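Local coordinates for Lmo0325 protein (Listeria monocytogenes EGD-e, PDB 4RYK) that probably binds DNA as a transcriptional regulator of the Rgg type, joining a helix-turn-helix region to a helical, TPR-like C-terminal region, at residues Tyr245-Asn250 with Lys271-Thr276; Gln275-Leu280 with Asp287-Val292; Asp151-Met156 with Ile180-Ile185. All coordinates share one frame; numbering follows the deposited sequence.

Contact 1: residues Tyr245-Asn250 with Lys271-Thr276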
loop_
_atom_site.group_PDB
_atom_site.type_symbol
_atom_site.label_atom_id
_atom_site.label_comp_id
_atom_site.label_asym_id
_atom_site.label_seq_id
_atom_site.Cartn_x
_atom_site.Cartn_y
_atom_site.Cartn_z
ATOM N N TYR A 245 -9.006 -4.572 -8.380
ATOM C CA TYR A 245 -8.977 -5.974 -8.696
ATOM C C TYR A 245 -10.299 -6.684 -8.482
ATOM O O TYR A 245 -10.509 -7.765 -9.009
ATOM C CB TYR A 245 -7.837 -6.676 -7.945
ATOM C CG TYR A 245 -6.518 -6.300 -8.537
ATOM C CD1 TYR A 245 -6.133 -6.794 -9.752
ATOM C CD2 TYR A 245 -5.687 -5.406 -7.899
ATOM C CE1 TYR A 245 -4.927 -6.427 -10.354
ATOM C CE2 TYR A 245 -4.491 -5.026 -8.467
ATOM C CZ TYR A 245 -4.104 -5.561 -9.694
ATOM O OH TYR A 245 -2.892 -5.208 -10.236
ATOM N N ARG A 246 -11.218 -6.087 -7.734
ATOM C CA ARG A 246 -12.571 -6.622 -7.654
ATOM C C ARG A 246 -13.262 -6.413 -9.002
ATOM O O ARG A 246 -14.114 -7.193 -9.402
ATOM C CB ARG A 246 -13.354 -5.961 -6.524
ATOM C CG ARG A 246 -12.700 -6.200 -5.179
ATOM C CD ARG A 246 -13.631 -5.768 -4.079
ATOM N NE ARG A 246 -13.016 -5.810 -2.759
ATOM C CZ ARG A 246 -13.687 -5.671 -1.627
ATOM N NH1 ARG A 246 -14.983 -5.482 -1.670
ATOM N NH2 ARG A 246 -13.069 -5.705 -0.455
ATOM N N ILE A 247 -12.876 -5.364 -9.730
ATOM C CA ILE A 247 -13.476 -5.115 -11.030
ATOM C C ILE A 247 -12.949 -6.196 -11.980
ATOM O O ILE A 247 -13.708 -6.823 -12.744
ATOM C CB ILE A 247 -13.134 -3.721 -11.596
ATOM C CG1 ILE A 247 -13.567 -2.592 -10.660
ATOM C CG2 ILE A 247 -13.835 -3.510 -12.937
ATOM C CD1 ILE A 247 -12.924 -1.260 -11.051
ATOM N N VAL A 248 -11.650 -6.410 -11.895
ATOM C CA VAL A 248 -10.983 -7.449 -12.700
ATOM C C VAL A 248 -11.634 -8.796 -12.473
ATOM O O VAL A 248 -11.978 -9.500 -13.453
ATOM C CB VAL A 248 -9.495 -7.532 -12.402
ATOM C CG1 VAL A 248 -8.866 -8.640 -13.242
ATOM C CG2 VAL A 248 -8.791 -6.211 -12.694
ATOM N N ALA A 249 -11.828 -9.148 -11.198
ATOM C CA ALA A 249 -12.530 -10.406 -10.839
ATOM C C ALA A 249 -13.948 -10.479 -11.417
ATOM O O ALA A 249 -14.372 -11.528 -11.912
ATOM C CB ALA A 249 -12.581 -10.580 -9.334
ATOM N N ASN A 250 -14.673 -9.360 -11.390
ATOM C CA ASN A 250 -15.998 -9.332 -11.996
ATOM C C ASN A 250 -15.930 -9.579 -13.497
ATOM O O ASN A 250 -16.776 -10.314 -14.028
ATOM C CB ASN A 250 -16.755 -8.021 -11.748
ATOM C CG ASN A 250 -17.328 -7.907 -10.328
ATOM O OD1 ASN A 250 -17.418 -8.882 -9.585
ATOM N ND2 ASN A 250 -17.742 -6.697 -9.967
ATOM N N LYS A 271 -19.330 -6.598 -19.639
ATOM C CA LYS A 271 -19.617 -5.234 -20.081
ATOM C C LYS A 271 -19.750 -4.248 -18.918
ATOM O O LYS A 271 -19.349 -3.117 -19.029
ATOM C CB LYS A 271 -20.895 -5.212 -20.919
ATOM C CG LYS A 271 -20.742 -5.912 -22.267
ATOM C CD LYS A 271 -20.138 -4.993 -23.327
ATOM C CE LYS A 271 -21.221 -4.148 -24.004
ATOM N NZ LYS A 271 -20.687 -3.223 -25.052
ATOM N N ARG A 272 -20.300 -4.700 -17.808
ATOM C CA ARG A 272 -20.433 -3.840 -16.653
ATOM C C ARG A 272 -19.033 -3.518 -16.047
ATOM O O ARG A 272 -18.764 -2.390 -15.615
ATOM C CB ARG A 272 -21.350 -4.494 -15.654
ATOM C CG ARG A 272 -21.383 -3.797 -14.331
ATOM C CD ARG A 272 -22.471 -2.784 -14.343
ATOM N NE ARG A 272 -22.176 -1.521 -15.001
ATOM C CZ ARG A 272 -21.603 -0.456 -14.428
ATOM N NH1 ARG A 272 -21.455 0.659 -15.138
ATOM N NH2 ARG A 272 -21.170 -0.488 -13.164
ATOM N N ALA A 273 -18.126 -4.489 -16.040
ATOM C CA ALA A 273 -16.803 -4.228 -15.532
ATOM C C ALA A 273 -16.081 -3.172 -16.398
ATOM O O ALA A 273 -15.480 -2.242 -15.872
ATOM C CB ALA A 273 -15.999 -5.496 -15.459
ATOM N N ILE A 274 -16.156 -3.320 -17.709
ATOM C CA ILE A 274 -15.578 -2.346 -18.621
ATOM C C ILE A 274 -16.143 -0.934 -18.409
ATOM O O ILE A 274 -15.393 0.042 -18.366
ATOM C CB ILE A 274 -15.807 -2.831 -20.055
ATOM C CG1 ILE A 274 -14.861 -3.989 -20.324
ATOM C CG2 ILE A 274 -15.628 -1.719 -21.104
ATOM C CD1 ILE A 274 -15.262 -4.815 -21.526
ATOM N N GLN A 275 -17.454 -0.831 -18.282
ATOM C CA GLN A 275 -18.095 0.456 -18.008
ATOM C C GLN A 275 -17.650 1.034 -16.682
ATOM O O GLN A 275 -17.553 2.244 -16.530
ATOM C CB GLN A 275 -19.611 0.258 -18.011
ATOM C CG GLN A 275 -20.489 1.487 -17.829
ATOM C CD GLN A 275 -20.238 2.629 -18.806
ATOM O OE1 GLN A 275 -19.901 2.421 -19.990
ATOM N NE2 GLN A 275 -20.417 3.876 -18.300
ATOM N N THR A 276 -17.403 0.162 -15.708
ATOM C CA THR A 276 -16.975 0.587 -14.405
ATOM C C THR A 276 -15.585 1.151 -14.486
ATOM O O THR A 276 -15.308 2.192 -13.900
ATOM C CB THR A 276 -17.040 -0.543 -13.370
ATOM O OG1 THR A 276 -18.402 -0.950 -13.191
ATOM C CG2 THR A 276 -16.541 -0.038 -12.044
#

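Contact 2: residues Gln275-Leu280 with Asp287-Val292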
loop_
_atom_site.group_PDB
_atom_site.type_symbol
_atom_site.label_atom_id
_atom_site.label_comp_id
_atom_site.label_asym_id
_atom_site.label_seq_id
_atom_site.Cartn_x
_atom_site.Cartn_y
_atom_site.Cartn_z
ATOM N N GLN A 275 -17.454 -0.831 -18.282
ATOM C CA GLN A 275 -18.095 0.456 -18.008
ATOM C C GLN A 275 -17.650 1.034 -16.682
ATOM O O GLN A 275 -17.553 2.244 -16.530
ATOM C CB GLN A 275 -19.611 0.258 -18.011
ATOM C CG GLN A 275 -20.489 1.487 -17.829
ATOM C CD GLN A 275 -20.238 2.629 -18.806
ATOM O OE1 GLN A 275 -19.901 2.421 -19.990
ATOM N NE2 GLN A 275 -20.417 3.876 -18.300
ATOM N N THR A 276 -17.403 0.162 -15.708
ATOM C CA THR A 276 -16.975 0.587 -14.405
ATOM C C THR A 276 -15.585 1.151 -14.486
ATOM O O THR A 276 -15.308 2.192 -13.900
ATOM C CB THR A 276 -17.040 -0.543 -13.370
ATOM O OG1 THR A 276 -18.402 -0.950 -13.191
ATOM C CG2 THR A 276 -16.541 -0.038 -12.044
ATOM N N TRP A 277 -14.689 0.488 -15.210
ATOM C CA TRP A 277 -13.369 1.073 -15.398
ATOM C C TRP A 277 -13.475 2.470 -16.055
ATOM O O TRP A 277 -12.706 3.392 -15.704
ATOM C CB TRP A 277 -12.462 0.187 -16.246
ATOM C CG TRP A 277 -11.829 -0.943 -15.481
ATOM C CD1 TRP A 277 -11.125 -0.846 -14.333
ATOM C CD2 TRP A 277 -11.813 -2.309 -15.845
ATOM N NE1 TRP A 277 -10.683 -2.060 -13.944
ATOM C CE2 TRP A 277 -11.116 -2.989 -14.853
ATOM C CE3 TRP A 277 -12.378 -3.040 -16.892
ATOM C CZ2 TRP A 277 -10.911 -4.358 -14.892
ATOM C CZ3 TRP A 277 -12.208 -4.390 -16.916
ATOM C CH2 TRP A 277 -11.463 -5.039 -15.923
ATOM N N LYS A 278 -14.412 2.634 -16.984
ATOM C CA LYS A 278 -14.603 3.944 -17.615
ATOM C C LYS A 278 -15.084 4.958 -16.632
ATOM O O LYS A 278 -14.561 6.062 -16.608
ATOM C CB LYS A 278 -15.591 3.930 -18.766
ATOM C CG LYS A 278 -15.005 3.244 -19.967
ATOM C CD LYS A 278 -15.988 3.157 -21.109
ATOM C CE LYS A 278 -15.402 2.306 -22.216
ATOM N NZ LYS A 278 -16.361 2.167 -23.339
ATOM N N GLU A 279 -16.055 4.570 -15.824
ATOM C CA GLU A 279 -16.670 5.517 -14.898
ATOM C C GLU A 279 -15.697 5.967 -13.824
ATOM O O GLU A 279 -15.849 7.046 -13.268
ATOM C CB GLU A 279 -17.862 4.877 -14.265
ATOM C CG GLU A 279 -18.997 4.709 -15.239
ATOM C CD GLU A 279 -20.141 3.929 -14.638
ATOM O OE1 GLU A 279 -19.944 3.357 -13.548
ATOM O OE2 GLU A 279 -21.223 3.895 -15.239
ATOM N N LEU A 280 -14.701 5.118 -13.548
ATOM C CA LEU A 280 -13.683 5.414 -12.551
ATOM C C LEU A 280 -12.394 5.943 -13.168
ATOM O O LEU A 280 -11.397 6.000 -12.481
ATOM C CB LEU A 280 -13.360 4.199 -11.651
ATOM C CG LEU A 280 -14.546 3.577 -10.898
ATOM C CD1 LEU A 280 -14.084 2.391 -10.085
ATOM C CD2 LEU A 280 -15.212 4.566 -9.966
ATOM N N ASP A 287 -10.338 0.166 -22.358
ATOM C CA ASP A 287 -10.054 -0.033 -23.783
ATOM C C ASP A 287 -9.376 -1.364 -24.004
ATOM O O ASP A 287 -9.736 -2.124 -24.895
ATOM C CB ASP A 287 -9.082 1.042 -24.296
ATOM C CG ASP A 287 -9.733 2.432 -24.441
ATOM O OD1 ASP A 287 -10.971 2.518 -24.455
ATOM O OD2 ASP A 287 -8.996 3.450 -24.548
ATOM N N LEU A 288 -8.392 -1.638 -23.167
ATOM C CA LEU A 288 -7.704 -2.893 -23.272
ATOM C C LEU A 288 -8.629 -4.076 -23.043
ATOM O O LEU A 288 -8.596 -5.044 -23.813
ATOM C CB LEU A 288 -6.519 -2.924 -22.338
ATOM C CG LEU A 288 -5.825 -4.263 -22.395
ATOM C CD1 LEU A 288 -5.113 -4.481 -23.747
ATOM C CD2 LEU A 288 -4.878 -4.394 -21.208
ATOM N N TYR A 289 -9.498 -4.005 -22.042
ATOM C CA TYR A 289 -10.388 -5.134 -21.764
ATOM C C TYR A 289 -11.463 -5.285 -22.810
ATOM O O TYR A 289 -11.935 -6.397 -22.979
ATOM C CB TYR A 289 -11.045 -5.085 -20.365
ATOM C CG TYR A 289 -10.143 -5.707 -19.359
ATOM C CD1 TYR A 289 -9.187 -4.965 -18.738
ATOM C CD2 TYR A 289 -10.199 -7.060 -19.091
ATOM C CE1 TYR A 289 -8.314 -5.532 -17.853
ATOM C CE2 TYR A 289 -9.326 -7.641 -18.210
ATOM C CZ TYR A 289 -8.390 -6.861 -17.601
ATOM O OH TYR A 289 -7.511 -7.393 -16.728
ATOM N N SER A 290 -11.884 -4.188 -23.453
ATOM C CA SER A 290 -12.753 -4.281 -24.640
ATOM C C SER A 290 -12.170 -5.118 -25.763
ATOM O O SER A 290 -12.898 -5.815 -26.427
ATOM C CB SER A 290 -13.033 -2.911 -25.230
ATOM O OG SER A 290 -13.664 -2.176 -24.216
ATOM N N VAL A 291 -10.871 -5.003 -25.982
ATOM C CA VAL A 291 -10.183 -5.826 -26.956
ATOM C C VAL A 291 -10.181 -7.275 -26.488
ATOM O O VAL A 291 -10.501 -8.182 -27.242
ATOM C CB VAL A 291 -8.743 -5.350 -27.140
ATOM C CG1 VAL A 291 -7.945 -6.328 -28.038
ATOM C CG2 VAL A 291 -8.789 -3.956 -27.723
ATOM N N VAL A 292 -9.831 -7.495 -25.235
ATOM C CA VAL A 292 -9.874 -8.838 -24.726
ATOM C C VAL A 292 -11.242 -9.443 -24.949
ATOM O O VAL A 292 -11.380 -10.615 -25.334
ATOM C CB VAL A 292 -9.548 -8.876 -23.241
ATOM C CG1 VAL A 292 -9.618 -10.296 -22.725
ATOM C CG2 VAL A 292 -8.164 -8.282 -22.976
#

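Contact 3: residues Asp151-Met156 with Ile180-Ile185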
loop_
_atom_site.group_PDB
_atom_site.type_symbol
_atom_site.label_atom_id
_atom_site.label_comp_id
_atom_site.label_asym_id
_atom_site.label_seq_id
_atom_site.Cartn_x
_atom_site.Cartn_y
_atom_site.Cartn_z
ATOM N N ASP A 151 15.708 -23.622 -12.077
ATOM C CA ASP A 151 16.543 -24.229 -11.042
ATOM C C ASP A 151 16.639 -23.370 -9.788
ATOM O O ASP A 151 16.914 -23.894 -8.717
ATOM C CB ASP A 151 17.960 -24.474 -11.531
ATOM C CG ASP A 151 18.055 -25.613 -12.545
ATOM O OD1 ASP A 151 17.057 -26.311 -12.760
ATOM O OD2 ASP A 151 19.132 -25.776 -13.127
ATOM N N TYR A 152 16.478 -22.065 -9.920
ATOM C CA TYR A 152 16.393 -21.207 -8.743
ATOM C C TYR A 152 15.148 -21.537 -7.891
ATOM O O TYR A 152 15.219 -21.668 -6.684
ATOM C CB TYR A 152 16.323 -19.725 -9.163
ATOM C CG TYR A 152 16.086 -18.813 -7.973
ATOM C CD1 TYR A 152 17.114 -18.551 -7.068
ATOM C CD2 TYR A 152 14.846 -18.259 -7.721
ATOM C CE1 TYR A 152 16.918 -17.773 -5.935
ATOM C CE2 TYR A 152 14.635 -17.427 -6.616
ATOM C CZ TYR A 152 15.672 -17.174 -5.723
ATOM O OH TYR A 152 15.491 -16.391 -4.568
ATOM N N LEU A 153 13.989 -21.628 -8.519
ATOM C CA LEU A 153 12.767 -21.946 -7.787
ATOM C C LEU A 153 12.651 -23.424 -7.348
ATOM O O LEU A 153 12.009 -23.727 -6.353
ATOM C CB LEU A 153 11.554 -21.618 -8.633
ATOM C CG LEU A 153 11.363 -20.134 -8.993
ATOM C CD1 LEU A 153 10.177 -20.002 -9.944
ATOM C CD2 LEU A 153 11.143 -19.285 -7.744
ATOM N N TRP A 154 13.192 -24.327 -8.162
ATOM C CA TRP A 154 13.215 -25.781 -7.883
ATOM C C TRP A 154 13.709 -26.051 -6.502
ATOM O O TRP A 154 14.716 -25.493 -6.050
ATOM C CB TRP A 154 14.154 -26.420 -8.899
ATOM C CG TRP A 154 14.295 -27.832 -8.883
ATOM C CD1 TRP A 154 13.283 -28.756 -8.832
ATOM C CD2 TRP A 154 15.526 -28.575 -9.083
ATOM N NE1 TRP A 154 13.804 -30.013 -8.937
ATOM C CE2 TRP A 154 15.178 -29.944 -9.087
ATOM C CE3 TRP A 154 16.893 -28.207 -9.265
ATOM C CZ2 TRP A 154 16.172 -31.001 -9.267
ATOM C CZ3 TRP A 154 17.871 -29.229 -9.411
ATOM C CH2 TRP A 154 17.496 -30.619 -9.416
ATOM N N LYS A 155 12.961 -26.885 -5.814
ATOM C CA LYS A 155 13.263 -27.348 -4.442
ATOM C C LYS A 155 13.127 -26.277 -3.330
ATOM O O LYS A 155 13.365 -26.583 -2.194
ATOM C CB LYS A 155 14.624 -28.081 -4.356
ATOM C CG LYS A 155 14.642 -29.424 -5.074
ATOM C CD LYS A 155 16.018 -30.138 -4.950
ATOM C CE LYS A 155 17.036 -29.529 -5.890
ATOM N NZ LYS A 155 18.319 -30.212 -5.919
HETATM N N MSE A 156 12.734 -25.051 -3.642
HETATM C CA MSE A 156 12.419 -24.086 -2.562
HETATM C C MSE A 156 11.059 -24.431 -1.998
HETATM O O MSE A 156 10.109 -24.784 -2.730
HETATM C CB MSE A 156 12.384 -22.657 -3.068
HETATM C CG MSE A 156 13.741 -22.185 -3.525
HETATM SE SE MSE A 156 13.711 -20.282 -4.100
HETATM C CE MSE A 156 12.930 -19.542 -2.498
ATOM N N ILE A 180 2.109 -26.233 -11.884
ATOM C CA ILE A 180 1.157 -26.524 -10.801
ATOM C C ILE A 180 1.815 -26.684 -9.451
ATOM O O ILE A 180 1.317 -26.161 -8.440
ATOM C CB ILE A 180 0.334 -27.761 -11.142
ATOM C CG1 ILE A 180 -0.646 -27.398 -12.272
ATOM C CG2 ILE A 180 -0.392 -28.309 -9.912
ATOM C CD1 ILE A 180 -1.167 -28.617 -13.022
ATOM N N HIS A 181 2.924 -27.411 -9.422
ATOM C CA HIS A 181 3.705 -27.565 -8.213
ATOM C C HIS A 181 4.189 -26.199 -7.669
ATOM O O HIS A 181 4.097 -25.926 -6.482
ATOM C CB HIS A 181 4.906 -28.516 -8.470
ATOM C CG HIS A 181 5.900 -28.558 -7.346
ATOM N ND1 HIS A 181 5.794 -29.423 -6.275
ATOM C CD2 HIS A 181 7.019 -27.820 -7.118
ATOM C CE1 HIS A 181 6.805 -29.229 -5.445
ATOM N NE2 HIS A 181 7.569 -28.271 -5.939
ATOM N N PHE A 182 4.707 -25.346 -8.524
ATOM C CA PHE A 182 5.135 -24.027 -8.064
ATOM C C PHE A 182 3.938 -23.182 -7.565
ATOM O O PHE A 182 4.034 -22.494 -6.561
ATOM C CB PHE A 182 5.876 -23.239 -9.165
ATOM C CG PHE A 182 7.271 -23.706 -9.449
ATOM C CD1 PHE A 182 8.065 -24.302 -8.486
ATOM C CD2 PHE A 182 7.805 -23.511 -10.686
ATOM C CE1 PHE A 182 9.357 -24.730 -8.766
ATOM C CE2 PHE A 182 9.084 -23.962 -10.988
ATOM C CZ PHE A 182 9.866 -24.569 -10.031
ATOM N N TYR A 183 2.840 -23.218 -8.296
ATOM C CA TYR A 183 1.611 -22.602 -7.877
ATOM C C TYR A 183 1.176 -23.009 -6.454
ATOM O O TYR A 183 0.837 -22.141 -5.628
ATOM C CB TYR A 183 0.508 -22.907 -8.910
ATOM C CG TYR A 183 -0.869 -22.401 -8.515
ATOM C CD1 TYR A 183 -1.254 -21.124 -8.823
ATOM C CD2 TYR A 183 -1.792 -23.206 -7.866
ATOM C CE1 TYR A 183 -2.510 -20.653 -8.457
ATOM C CE2 TYR A 183 -3.048 -22.735 -7.514
ATOM C CZ TYR A 183 -3.393 -21.454 -7.812
ATOM O OH TYR A 183 -4.624 -20.921 -7.474
ATOM N N GLN A 184 1.201 -24.310 -6.158
ATOM C CA GLN A 184 0.898 -24.790 -4.807
ATOM C C GLN A 184 1.882 -24.209 -3.780
ATOM O O GLN A 184 1.480 -23.712 -2.760
ATOM C CB GLN A 184 0.812 -26.322 -4.752
ATOM C CG GLN A 184 -0.465 -26.818 -5.420
ATOM C CD GLN A 184 -0.509 -28.331 -5.685
ATOM O OE1 GLN A 184 0.426 -29.106 -5.379
ATOM N NE2 GLN A 184 -1.617 -28.766 -6.279
ATOM N N ILE A 185 3.155 -24.159 -4.064
ATOM C CA ILE A 185 4.069 -23.471 -3.126
ATOM C C ILE A 185 3.760 -21.974 -2.951
ATOM O O ILE A 185 3.769 -21.471 -1.829
ATOM C CB ILE A 185 5.507 -23.577 -3.609
ATOM C CG1 ILE A 185 5.899 -25.034 -3.882
ATOM C CG2 ILE A 185 6.449 -22.923 -2.623
ATOM C CD1 ILE A 185 6.342 -25.820 -2.681
HETATM O O HOH W 1 10.674 -28.156 -6.758
HETATM O O HOH W 2 9.653 -27.292 -4.006
#

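Contact 1: residues Tyr245-Asn250 with Lys271-Thr276
The carbonyl oxygen of R272 is gripped twice by T276, the residue that offers its methyl group to I247 across the contact. T276 OG1 donates to R272 O over 2.8 Å from above the carbonyl plane, with a C=O...donor angle of 142°, while T276 N brings the regular helical bond (2.9 Å) from the other face. The hydroxyl bond helps fix the rotation of the threonine side chain: the hydroxyl sits beside the backbone N (chi1 -64°), folded back onto its own helix, which puts CG2 anti to that N and facing the partner helix. There it meets I247 CD1 at 3.9 Å, the two side chains crossing obliquely. The other branch of the isoleucine, CG2, rests against A273, 3.6 Å from A273 O and 3.9 Å from A273 CB. Because alanine is so short, the helices come close at this level, the CA atoms of I247 and A273 being 5.7 Å apart. The principle illustrated is that of a close, mainly aliphatic seam, with no hydrogen bond between the two segments, in an antiparallel helical hairpin, as in TPR-like folds. The second subunit closes one side, its T276 packing on T276 and its L280 on I247, and its E279 O accepting from N250 ND2. Within the chain, A249 leans on helix 220-235, Y245 and V248 on helix 197-216, and I274 on helix 283-300.

Contact 2: residues Gln275-Leu280 with Asp287-Val292
W277 and Y289 carry most of this contact, joining the last turn of helix 263-279 to the antiparallel helix 283-300 that follows it, in the paired-helix layering of a TPR-like region. Their rings form an offset stack: the six-membered ring of W277 and the ring of Y289 have centroids 4.4 Å apart and planes inclined by 25°. The tilt brings one corner of the indole down onto the phenol. W277 CH2 stands 3.5 Å above the plane of the Y289 ring, over its centre, and W277 CZ3 reaches Y289 CG at 3.5 Å. The same CZ3 also touches Y289 CB at 3.7 Å, so the overlap runs from the middle of the tyrosine ring back toward its root. With CG placed beside the backbone N (chi1 -81°), the indole swings across the gap between the helices and presents its benzo end, rather than its pyrrole end, to the tyrosine.

Other groups complete an aromatic cluster. F244 meets W277 with its ring inclined to the indole, Y251 packs edge-to-face with Y289, and I247 and V248 of helix 243-259 also line the tryptophan. K278 adds a looser, outer element: its extended chain lies against A286, and NZ remains 5.5 Å from D287 OD1, too far for a salt bridge although the opposite charges probably attract weakly. On another side of the helix end, E279 OE1 forms a salt bridge with R272 of the second subunit. The same carboxylate is steadied within the helix by Q275, whose NE2 donates to E279 OE2 over 3.2 Å, nearly straight at 170°, in the amide plane of Q275 but tilted out of the carboxylate plane, on the anti side of OE2.

Contact 3: residues Asp151-Met156 with Ile180-Ile185
L153 CB sits over the face of the F182 ring, a CH-pi contact 4.0 Å from the ring centroid and 27° off its normal, where a type II beta turn ends helix 143-153 against helix 176-193. The far end of the phenyl ring also approaches the first peptide of the turn, with F182 CZ 3.8 Å from W154 N. Further along, the side chain of I185 touches backbone, its CD1 lying 3.9 Å from M156 O.

The next shell holds the turn in shape. M156 N donates to L153 O over 3.1 Å, closing it, and K155 takes the positive phi (70°) that the third position of such a turn requires. Two waters then join its polar groups to H181: one accepts from K155 N at 2.8 Å and weakly from H181 NE2, while the other donates to M156 O at 2.9 Å and lies at the edge of the imidazole, in its plane, 3.0 Å from NE2. No direct hydrogen bond joins the two segments, so the waters supply the polar link.

W159 packs on L153, F182 and I185, and F174 meets F182 edge-to-face. In the second subunit, K21 packs on Y152 and S20 on M156. Selenomethionine M156 turns its end back over its own segment, SE standing 3.9 Å above one face of the Y152 ring, toward the rim.

Overall arrangement
Contacts 1 and 2 are neighbours, with centres 8 Å apart, and share helix 263-279: one face of it packs on helix 243-259, while W277 reaches helix 283-300 and also touches I247. Contact 3 lies about 31 Å from contact 1, centre to centre, between earlier helices of the same Rgg C-terminal region. Contact 1 is buried and aliphatic, contact 2 partly buried and aromatic, and contact 3 buried but with a water-bridged margin where a helix gives way to a turn. All three come within reach of the second subunit: the first two at the C-terminal helices, the third beside residues of that subunit's helix-turn-helix region.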